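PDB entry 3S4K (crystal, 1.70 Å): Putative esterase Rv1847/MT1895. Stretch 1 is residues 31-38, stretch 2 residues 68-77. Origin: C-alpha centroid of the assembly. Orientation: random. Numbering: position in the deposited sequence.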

# COMPACT_ATOMS: atom_id res chain seq x y z
N GLU A 31 13.51 -0.19 -15.95
CA GLU A 31 12.85 -0.43 -17.25
C GLU A 31 11.45 0.13 -17.24
O GLU A 31 10.74 0.05 -16.23
N LEU A 32 11.06 0.69 -18.37
CA LEU A 32 9.71 1.23 -18.53
C LEU A 32 9.31 1.19 -20.01
O LEU A 32 9.98 1.79 -20.86
N GLY A 33 8.23 0.47 -20.32
CA GLY A 33 7.69 0.42 -21.65
C GLY A 33 6.27 -0.12 -21.67
O GLY A 33 5.70 -0.43 -20.63
N PRO A 34 5.71 -0.29 -22.87
CA PRO A 34 4.32 -0.76 -23.00
C PRO A 34 4.05 -2.14 -22.42
O PRO A 34 2.91 -2.43 -22.06
N ASP A 35 5.07 -3.00 -22.35
CA ASP A 35 4.82 -4.35 -21.86
C ASP A 35 5.18 -4.55 -20.41
O ASP A 35 4.97 -5.65 -19.88
N GLY A 36 5.68 -3.50 -19.77
CA GLY A 36 5.98 -3.55 -18.36
C GLY A 36 6.98 -2.53 -17.85
O GLY A 36 7.42 -1.65 -18.57
N ALA A 37 7.27 -2.66 -16.56
CA ALA A 37 8.23 -1.83 -15.86
C ALA A 37 8.90 -2.59 -14.73
O ALA A 37 8.37 -3.61 -14.22
N ARG A 38 10.08 -2.11 -14.38
CA ARG A 38 10.87 -2.67 -13.29
C ARG A 38 11.49 -1.54 -12.48
O ARG A 38 11.98 -0.55 -13.03
N SER A 68 1.36 1.45 -12.16
CA SER A 68 0.80 2.67 -12.75
C SER A 68 1.69 3.21 -13.86
O SER A 68 1.17 3.68 -14.86
N MET A 69 3.02 3.12 -13.71
CA MET A 69 3.90 3.65 -14.75
C MET A 69 3.85 2.76 -16.01
O MET A 69 3.80 3.28 -17.13
N ALA A 70 3.81 1.44 -15.81
CA ALA A 70 3.64 0.51 -16.93
C ALA A 70 2.32 0.83 -17.66
O ALA A 70 2.25 0.88 -18.91
N ALA A 71 1.27 1.06 -16.88
CA ALA A 71 -0.06 1.31 -17.43
C ALA A 71 -0.09 2.60 -18.24
O ALA A 71 -0.66 2.65 -19.33
N PHE A 72 0.55 3.63 -17.73
CA PHE A 72 0.63 4.89 -18.45
C PHE A 72 1.43 4.72 -19.75
O PHE A 72 1.04 5.22 -20.79
N ALA A 73 2.53 3.99 -19.67
CA ALA A 73 3.33 3.73 -20.86
C ALA A 73 2.55 2.99 -21.93
O ALA A 73 2.64 3.33 -23.10
N TRP A 74 1.80 1.96 -21.55
CA TRP A 74 1.02 1.23 -22.54
C TRP A 74 -0.06 2.13 -23.14
O TRP A 74 -0.24 2.16 -24.36
N LEU A 75 -0.79 2.86 -22.30
CA LEU A 75 -1.90 3.65 -22.80
C LEU A 75 -1.43 4.65 -23.86
O LEU A 75 -2.13 4.90 -24.83
N ASN A 76 -0.25 5.20 -23.65
CA ASN A 76 0.27 6.27 -24.51
C ASN A 76 1.20 5.77 -25.61
O ASN A 76 1.81 6.57 -26.33
N SER A 77 1.26 4.45 -25.77
CA SER A 77 2.01 3.82 -26.84
C SER A 77 1.15 3.68 -28.10
O SER A 77 1.66 3.22 -29.13

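The contact between the two stretches is a small, apolar packing of a β-hairpin against one side of a helix, burying 359 Å² in total and held by van der Waals contacts without a single hydrogen bond across it. Strands 31-33 and 36-38 are joined by a type I turn from Gly 33 to Gly 36, and the first strand runs at 36° to helix 68-75, with a closest approach of 7.5 Å between the axes. At this distance the hairpin meets the methyl groups of two alanines, Ala 73, which points toward it, and Ala 70, whose CA-to-CB bond points sideways. The backbones come nearest at the turn, where Pro 34 CA lies 3.9 Å from Trp 74 CA.

Leu 32 supplies the main side-chain contact from the first strand. Its CA-to-CB bond points sideways, but with chi1 t and chi2 p the end of the side chain comes nearer to the helix. Leu 32 CD1 lies 3.5 Å from Met 69 O and 3.9 Å from Ala 73 CB, a position over the helical backbone between successive turns. Met 69 O is already the acceptor for Ala 73 N, at 2.9 Å, so the methyl group does not leave this carbonyl without a partner. The other methyl, Leu 32 CD2, meets Met 69 CE at 3.9 Å; Met 69 points toward the hairpin, and its m, m, m rotamer folds the thioether so that its terminal methyl reaches the leucine.

Ala 73 also points toward the hairpin, and its methyl fits beneath the start of the turn, with Ala 73 CB 3.6 Å from Gly 33 O. That oxygen accepts the turn hydrogen bond from Gly 36 N, at 3.2 Å. Farther along, Ala 37 points toward the helix and its CB is 4.1 Å from Ala 70 CB. The same Ala 70 methyl lies 4.0 Å from Gly 36 C, so it packs against backbone as well as side chain. Gly 36 has phi/psi of 159/-177°, at which a CB would be jammed against the carbonyl oxygen of the preceding residue.

Pro 34 covers the C-terminal part of the helix. Its ring has a C-gamma exo pucker, and Pro 34 CG approaches Ser 77 CB at 4.0 Å, while Pro 34 CB is 4.2 Å from Trp 74 CD1. Trp 74, with chi1 t and chi2 82°, turns the edge of its indole to the turn: Pro 34 O sits near the ring plane, 3.4 Å from Trp 74 CD1.

No polar side-chain interaction joins the two stretches; those described here lie within one stretch, and Asp 35, Ser 68 and Asn 76 also have partners elsewhere in the structure. Ser 77, chi1 p, points its CB toward the hairpin but donates from OG to Trp 74 O at 2.7 Å, and Asn 76 ND2 donates to Phe 72 O at 3.0 Å. In the hairpin, Arg 38 NE and Glu 31 OE1 form a salt bridge at 3.0 Å, its hydrogen bond weak, with both side chains out of reach of the helix.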

# COMPACT_ATOMS: atom_id res chain seq x y z
CB GLU A 31 12.71 -1.92 -17.60
CG GLU A 31 13.93 -2.77 -17.36
CD GLU A 31 13.75 -4.22 -17.80
OE1 GLU A 31 12.66 -4.60 -18.28
OE2 GLU A 31 14.73 -4.99 -17.68
CB LEU A 32 9.64 2.64 -17.94
CG LEU A 32 8.29 3.35 -18.11
CD1 LEU A 32 7.15 2.52 -17.52
CD2 LEU A 32 8.39 4.72 -17.44
CB PRO A 34 4.09 -0.78 -24.52
CG PRO A 34 5.22 -0.14 -25.14
CD PRO A 34 6.29 0.15 -24.15
CB ASP A 35 5.54 -5.38 -22.71
CG ASP A 35 4.94 -5.49 -24.10
OD1 ASP A 35 3.74 -5.18 -24.29
OD2 ASP A 35 5.68 -5.87 -25.01
CB ALA A 37 7.57 -0.56 -15.32
CB ARG A 38 11.94 -3.64 -13.80
CG ARG A 38 11.37 -4.84 -14.63
CD ARG A 38 12.45 -5.79 -15.09
NE ARG A 38 11.92 -6.57 -16.21
CZ ARG A 38 11.80 -7.90 -16.28
NH1 ARG A 38 12.26 -8.71 -15.32
NH2 ARG A 38 11.23 -8.43 -17.37
CB SER A 68 0.56 3.76 -11.70
OG SER A 68 -0.18 3.25 -10.60
CB MET A 69 5.34 3.82 -14.23
CG MET A 69 5.47 4.86 -13.12
SD MET A 69 4.99 6.54 -13.62
CE MET A 69 6.00 6.66 -15.04
CB ALA A 70 3.64 -0.95 -16.44
CB ALA A 71 -1.11 1.32 -16.32
CB PHE A 72 1.27 5.93 -17.58
CG PHE A 72 1.30 7.28 -18.21
CD1 PHE A 72 0.26 8.17 -18.02
CD2 PHE A 72 2.39 7.66 -18.99
CE1 PHE A 72 0.30 9.45 -18.60
CE2 PHE A 72 2.43 8.93 -19.57
CZ PHE A 72 1.38 9.82 -19.39
CB ALA A 73 4.63 2.97 -20.51
CB TRP A 74 0.41 -0.03 -21.94
CG TRP A 74 -0.40 -0.78 -22.92
CD1 TRP A 74 0.07 -1.66 -23.86
CD2 TRP A 74 -1.81 -0.70 -23.12
NE1 TRP A 74 -0.99 -2.16 -24.60
CE2 TRP A 74 -2.15 -1.58 -24.16
CE3 TRP A 74 -2.84 0.02 -22.48
CZ2 TRP A 74 -3.46 -1.74 -24.61
CZ3 TRP A 74 -4.16 -0.16 -22.93
CH2 TRP A 74 -4.45 -1.03 -23.98
CB LEU A 75 -2.59 4.40 -21.67
CG LEU A 75 -3.87 5.18 -22.03
CD1 LEU A 75 -4.93 4.29 -22.62
CD2 LEU A 75 -4.42 5.89 -20.78
CB ASN A 76 0.91 7.32 -23.63
CG ASN A 76 -0.14 8.10 -22.84
OD1 ASN A 76 -0.90 8.88 -23.42
ND2 ASN A 76 -0.23 7.83 -21.53
CB SER A 77 2.51 2.45 -26.41
OG SER A 77 1.45 1.51 -26.39